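Local coordinates for protein R.MvaI (Kocuria varians, PDB 2OA9) that probably cleaves double-stranded DNA as a monomeric, metal-dependent restriction endonuclease that recognises its target sequence asymmetrically, at residues I57-H62 against Y165-S170; L10-I15 against A187-D192. All coordinates share one frame; numbering follows the deposited sequence.

Contacts 1 and 2 belong to one mixed sheet, in which strands 166-176 and 179-192 are neighbours. Contact 1 lies within the sheet: strand 58-61 pairs with strand 166-176 through backbone hydrogen bonds, and its partly buried edge carries polar and metal-binding residues. Contact 2 stands on the sheet: helix 6-19 packs on strand 179-192 in a buried contact made by apolar atoms, with the aliphatic part of Lys12 at its margin and no hydrogen bond between the segments. They meet along the paired strands, where the backbone N atoms of Asn188 and Phe190 probably bond to the carbonyls of Val168 and Ile166. Contact 1 is partly exposed and holds a metal-binding histidine; contact 2 is buried between helix and sheet.

Contact 1 of 2, residues I57-H62 against Y165-S170; sequences IEIKTH and YIAVIS. With CD (cadmium ion), chain E.
The imidazole of His62 lies over Val168, whose CG1 methyl sits almost exactly beneath the ring centre, 3.4 Å from the centroid and 9° off the ring normal, a CH-pi contact. Chi1 of -69° sets His62 CG anti to the carbonyl carbon, and from there the ring lies across the methyl. A branched valine suits the spot because one methyl can support the ring while the residue stays extended in its strand. Both ring nitrogens are engaged: ND1 binds a cadmium ion at 2.3 Å, with Glu237 as a second ligand, and NE2 donates in the ring plane to a water at 2.7 Å that also lies close to Val168 O.

Before this histidine, strands 58-61 and 166-176 run parallel. The carbonyls of Glu58 and Lys60 receive the backbone N-H groups of Ala167 and Ile169, the first at 2.9 Å from Ala167 N to Glu58 O, while Ala167 returns its own carbonyl to Lys60 N, as in a parallel pair. Glu58, Ile59 and Lys60 match the E-X-K half of the PD-(D/E)XK nuclease motif; Glu58 and Ile59, with Asp53, bind calcium in another structure of this enzyme. Alternation sends Glu58 and Lys60 to the sheet face shared by Ile166 and Val168, while Ile59 points to the opposite face. There its CD1 meets Ala167 CB at 3.8 Å and its CG2 meets Ile169 CD1; Ile59 and Ile169 also touch Phe38 of helix 33-49, and the small alanine leaves room for the isoleucine. Thr61 ends the strand as N-cap of helix 62-66, its OG1 accepting from the backbone N of Thr64.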
loop_
_atom_site.group_PDB
_atom_site.type_symbol
_atom_site.label_atom_id
_atom_site.label_comp_id
_atom_site.label_asym_id
_atom_site.label_seq_id
_atom_site.Cartn_x
_atom_site.Cartn_y
_atom_site.Cartn_z
ATOM N N ILE A 57 9.264 -4.587 8.844
ATOM C CA ILE A 57 7.886 -4.660 9.319
ATOM C C ILE A 57 7.511 -3.255 9.752
ATOM O O ILE A 57 8.110 -2.710 10.692
ATOM C CB ILE A 57 7.772 -5.628 10.494
ATOM C CG1 ILE A 57 8.240 -7.022 10.057
ATOM C CG2 ILE A 57 6.321 -5.665 11.028
ATOM C CD1 ILE A 57 8.302 -8.051 11.198
ATOM N N GLU A 58 6.541 -2.655 9.078
ATOM C CA GLU A 58 6.120 -1.332 9.474
ATOM C C GLU A 58 5.270 -1.436 10.746
ATOM O O GLU A 58 4.422 -2.330 10.880
ATOM C CB GLU A 58 5.344 -0.643 8.360
ATOM C CG GLU A 58 6.248 -0.154 7.223
ATOM C CD GLU A 58 5.855 1.215 6.709
ATOM O OE1 GLU A 58 6.551 1.740 5.806
ATOM O OE2 GLU A 58 4.845 1.771 7.206
ATOM N N ILE A 59 5.553 -0.531 11.667
ATOM C CA ILE A 59 4.905 -0.460 12.960
ATOM C C ILE A 59 4.253 0.899 13.112
ATOM O O ILE A 59 4.934 1.921 13.087
ATOM C CB ILE A 59 5.919 -0.639 14.087
ATOM C CG1 ILE A 59 6.743 -1.922 13.882
ATOM C CG2 ILE A 59 5.225 -0.644 15.431
ATOM C CD1 ILE A 59 6.064 -3.184 14.253
ATOM N N LYS A 60 2.946 0.926 13.337
ATOM C CA LYS A 60 2.223 2.169 13.614
ATOM C C LYS A 60 1.176 1.942 14.687
ATOM O O LYS A 60 0.747 0.824 14.847
ATOM C CB LYS A 60 1.517 2.658 12.352
ATOM C CG LYS A 60 2.428 2.831 11.142
ATOM C CD LYS A 60 2.188 4.111 10.394
ATOM C CE LYS A 60 3.445 4.955 10.278
ATOM N NZ LYS A 60 4.047 5.145 11.640
ATOM N N THR A 61 0.763 2.992 15.393
ATOM C CA THR A 61 -0.418 2.910 16.241
ATOM C C THR A 61 -1.671 3.029 15.400
ATOM O O THR A 61 -1.615 3.415 14.255
ATOM C CB THR A 61 -0.472 3.985 17.314
ATOM O OG1 THR A 61 -0.594 5.259 16.693
ATOM C CG2 THR A 61 0.807 4.054 18.142
ATOM N N HIS A 62 -2.813 2.704 15.999
ATOM C CA HIS A 62 -4.092 2.855 15.271
ATOM C C HIS A 62 -4.258 4.321 14.911
ATOM O O HIS A 62 -4.749 4.654 13.821
ATOM C CB HIS A 62 -5.306 2.410 16.120
ATOM C CG HIS A 62 -5.265 0.884 16.305
ATOM N ND1 HIS A 62 -5.928 0.015 15.471
ATOM C CD2 HIS A 62 -4.601 0.110 17.208
ATOM C CE1 HIS A 62 -5.634 -1.221 15.809
ATOM N NE2 HIS A 62 -4.844 -1.190 16.860
ATOM N N TYR A 165 4.843 -7.731 6.167
ATOM C CA TYR A 165 4.105 -7.659 7.420
ATOM C C TYR A 165 3.990 -6.221 7.938
ATOM O O TYR A 165 4.884 -5.407 7.780
ATOM C CB TYR A 165 4.750 -8.565 8.495
ATOM C CG TYR A 165 4.747 -10.043 8.170
ATOM C CD1 TYR A 165 5.918 -10.698 7.772
ATOM C CD2 TYR A 165 3.587 -10.775 8.246
ATOM C CE1 TYR A 165 5.901 -12.047 7.462
ATOM C CE2 TYR A 165 3.556 -12.097 7.965
ATOM C CZ TYR A 165 4.712 -12.732 7.584
ATOM O OH TYR A 165 4.629 -14.049 7.276
ATOM N N ILE A 166 2.850 -5.913 8.541
ATOM C CA ILE A 166 2.653 -4.642 9.232
ATOM C C ILE A 166 1.995 -4.970 10.567
ATOM O O ILE A 166 1.117 -5.852 10.621
ATOM C CB ILE A 166 1.709 -3.719 8.423
ATOM C CG1 ILE A 166 2.354 -3.299 7.111
ATOM C CG2 ILE A 166 1.352 -2.463 9.203
ATOM C CD1 ILE A 166 1.356 -3.116 6.013
ATOM N N ALA A 167 2.366 -4.236 11.607
ATOM C CA ALA A 167 1.689 -4.343 12.906
ATOM C C ALA A 167 1.115 -2.989 13.290
ATOM O O ALA A 167 1.815 -1.978 13.317
ATOM C CB ALA A 167 2.628 -4.872 13.982
ATOM N N VAL A 168 -0.176 -2.970 13.577
ATOM C CA VAL A 168 -0.854 -1.788 14.083
ATOM C C VAL A 168 -1.144 -2.042 15.565
ATOM O O VAL A 168 -1.807 -3.007 15.909
ATOM C CB VAL A 168 -2.147 -1.533 13.330
ATOM C CG1 VAL A 168 -2.864 -0.322 13.862
ATOM C CG2 VAL A 168 -1.892 -1.448 11.853
ATOM N N ILE A 169 -0.626 -1.172 16.405
ATOM C CA ILE A 169 -0.487 -1.415 17.841
ATOM C C ILE A 169 -1.142 -0.316 18.656
ATOM O O ILE A 169 -1.473 0.759 18.147
ATOM C CB ILE A 169 1.006 -1.558 18.247
ATOM C CG1 ILE A 169 1.766 -0.249 18.058
ATOM C CG2 ILE A 169 1.670 -2.686 17.436
ATOM C CD1 ILE A 169 3.214 -0.284 18.579
ATOM N N SER A 170 -1.340 -0.549 19.957
ATOM C CA SER A 170 -1.626 0.545 20.863
ATOM C C SER A 170 -0.963 0.332 22.193
ATOM O O SER A 170 -0.590 -0.792 22.508
ATOM C CB SER A 170 -3.137 0.790 21.012
ATOM O OG SER A 170 -3.708 -0.293 21.724
HETATM CD CD CD E . -7.780 0.547 14.176
HETATM O O HOH W 1 -3.530 -2.971 18.414
#

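Contact 2 of 2, residues L10-I15 against A187-D192; sequences LLKEAI and ANLFTD
Leu189 reaches from its strand into the side of helix 6-19, and its two methyls divide the partners between them. The bond from CA to CB already points toward the helix, and CG stands anti to the backbone N (chi1 -177°), which carries CG away from the strand; chi2 of 66° then sets the two methyls. CD1 meets Ile15 CD1 at 3.9 Å and Leu11 CD2 at 4.1 Å. CD2 touches the same Leu11 CD2 at 4.0 Å and also Lys12 CG at 4.2 Å. Leucine suits this place because its forked end can touch three helix side chains at once. An alanine in place of Leu189 would probably open a gap before Leu11 CD2 and Ile15 CD1 and leave the aliphatic part of Lys12 without this apolar neighbour.

Two residues back along the strand, Ala187 offers only its CB, which Ile15 CG2 approaches to 3.7 Å; alanine suits this place, where the helix side chain comes within contact of CB itself. The CA atoms of Leu11 and Ile15, one helical turn apart, lie 6.2 Å from each other, and those of Ala187 and Leu189 6.1 Å, which matches the two spacings. The short axes run nearly antiparallel at 164°, 10.7 Å apart, a helix laid along a strand of the sheet. Lys12, at the margin, packs through its CG while its extended chain carries the amine onward.

Helix 33-49 covers Ala14 on another side of this helix, Ile15 also touches Ile248 of strand 244-248, and strand 179-192 runs between that strand and strand 166-176.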
loop_
_atom_site.group_PDB
_atom_site.type_symbol
_atom_site.label_atom_id
_atom_site.label_comp_id
_atom_site.label_asym_id
_atom_site.label_seq_id
_atom_site.Cartn_x
_atom_site.Cartn_y
_atom_site.Cartn_z
ATOM N N LEU A 10 7.652 -17.594 14.658
ATOM C CA LEU A 10 8.651 -16.813 15.416
ATOM C C LEU A 10 8.255 -15.339 15.575
ATOM O O LEU A 10 8.408 -14.762 16.631
ATOM C CB LEU A 10 10.056 -16.909 14.774
ATOM C CG LEU A 10 10.681 -18.294 14.975
ATOM C CD1 LEU A 10 11.925 -18.472 14.121
ATOM C CD2 LEU A 10 10.994 -18.569 16.448
ATOM N N LEU A 11 7.746 -14.738 14.509
ATOM C CA LEU A 11 7.298 -13.360 14.555
ATOM C C LEU A 11 6.150 -13.193 15.528
ATOM O O LEU A 11 6.166 -12.259 16.338
ATOM C CB LEU A 11 6.972 -12.859 13.155
ATOM C CG LEU A 11 6.346 -11.448 13.090
ATOM C CD1 LEU A 11 7.346 -10.449 13.658
ATOM C CD2 LEU A 11 5.921 -11.197 11.669
ATOM N N LYS A 12 5.167 -14.091 15.478
ATOM C CA LYS A 12 4.044 -14.030 16.422
ATOM C C LYS A 12 4.548 -14.195 17.850
ATOM O O LYS A 12 4.068 -13.506 18.725
ATOM C CB LYS A 12 2.934 -15.033 16.128
ATOM C CG LYS A 12 2.202 -14.784 14.840
ATOM C CD LYS A 12 1.236 -15.932 14.552
ATOM C CE LYS A 12 0.366 -15.731 13.320
ATOM N NZ LYS A 12 -0.200 -16.995 12.797
ATOM N N GLU A 13 5.464 -15.137 18.071
ATOM C CA GLU A 13 6.040 -15.334 19.395
ATOM C C GLU A 13 6.734 -14.080 19.898
ATOM O O GLU A 13 6.571 -13.711 21.061
ATOM C CB GLU A 13 6.960 -16.563 19.408
ATOM C CG GLU A 13 7.736 -16.795 20.702
ATOM C CD GLU A 13 8.498 -18.107 20.744
ATOM O OE1 GLU A 13 8.648 -18.772 19.705
ATOM O OE2 GLU A 13 8.929 -18.484 21.874
ATOM N N ALA A 14 7.490 -13.440 19.018
ATOM C CA ALA A 14 8.212 -12.218 19.360
ATOM C C ALA A 14 7.227 -11.109 19.756
ATOM O O ALA A 14 7.410 -10.444 20.772
ATOM C CB ALA A 14 9.099 -11.784 18.208
ATOM N N ILE A 15 6.194 -10.905 18.953
ATOM C CA ILE A 15 5.193 -9.870 19.256
ATOM C C ILE A 15 4.423 -10.213 20.542
ATOM O O ILE A 15 4.167 -9.354 21.375
ATOM C CB ILE A 15 4.268 -9.681 18.060
ATOM C CG1 ILE A 15 5.019 -9.047 16.898
ATOM C CG2 ILE A 15 3.052 -8.850 18.419
ATOM C CD1 ILE A 15 4.283 -9.073 15.578
ATOM N N ALA A 187 -1.497 -6.041 19.408
ATOM C CA ALA A 187 -0.940 -5.795 18.097
ATOM C C ALA A 187 -1.834 -6.495 17.070
ATOM O O ALA A 187 -2.198 -7.640 17.233
ATOM C CB ALA A 187 0.513 -6.254 18.018
ATOM N N ASN A 188 -2.202 -5.790 16.008
ATOM C CA ASN A 188 -2.892 -6.342 14.873
ATOM C C ASN A 188 -1.854 -6.566 13.787
ATOM O O ASN A 188 -1.300 -5.611 13.219
ATOM C CB ASN A 188 -3.953 -5.372 14.354
ATOM C CG ASN A 188 -5.074 -5.186 15.310
ATOM O OD1 ASN A 188 -4.882 -4.601 16.382
ATOM N ND2 ASN A 188 -6.265 -5.585 14.910
ATOM N N LEU A 189 -1.561 -7.839 13.518
ATOM C CA LEU A 189 -0.521 -8.227 12.559
ATOM C C LEU A 189 -1.193 -8.600 11.239
ATOM O O LEU A 189 -1.879 -9.604 11.129
ATOM C CB LEU A 189 0.288 -9.434 13.083
ATOM C CG LEU A 189 1.441 -9.855 12.175
ATOM C CD1 LEU A 189 2.531 -8.844 12.065
ATOM C CD2 LEU A 189 2.016 -11.243 12.645
ATOM N N PHE A 190 -0.970 -7.744 10.250
ATOM C CA PHE A 190 -1.422 -7.948 8.877
ATOM C C PHE A 190 -0.451 -8.942 8.271
ATOM O O PHE A 190 0.771 -8.710 8.279
ATOM C CB PHE A 190 -1.343 -6.609 8.122
ATOM C CG PHE A 190 -1.335 -6.755 6.616
ATOM C CD1 PHE A 190 -2.518 -6.928 5.926
ATOM C CD2 PHE A 190 -0.162 -6.733 5.903
ATOM C CE1 PHE A 190 -2.520 -7.053 4.542
ATOM C CE2 PHE A 190 -0.165 -6.849 4.533
ATOM C CZ PHE A 190 -1.348 -6.984 3.855
ATOM N N THR A 191 -0.976 -10.007 7.672
ATOM C CA THR A 191 -0.139 -11.084 7.097
ATOM C C THR A 191 -0.370 -11.390 5.619
ATOM O O THR A 191 0.416 -12.124 5.004
ATOM C CB THR A 191 -0.292 -12.409 7.892
ATOM O OG1 THR A 191 -1.644 -12.879 7.837
ATOM C CG2 THR A 191 0.019 -12.274 9.373
ATOM N N ASP A 192 -1.443 -10.896 5.027
ATOM C CA ASP A 192 -1.765 -11.235 3.635
ATOM C C ASP A 192 -2.868 -10.364 3.108
ATOM O O ASP A 192 -3.700 -9.848 3.862
ATOM C CB ASP A 192 -2.145 -12.702 3.458
ATOM C CG ASP A 192 -2.106 -13.145 1.991
ATOM O OD1 ASP A 192 -1.201 -12.688 1.234
ATOM O OD2 ASP A 192 -2.976 -13.924 1.521
#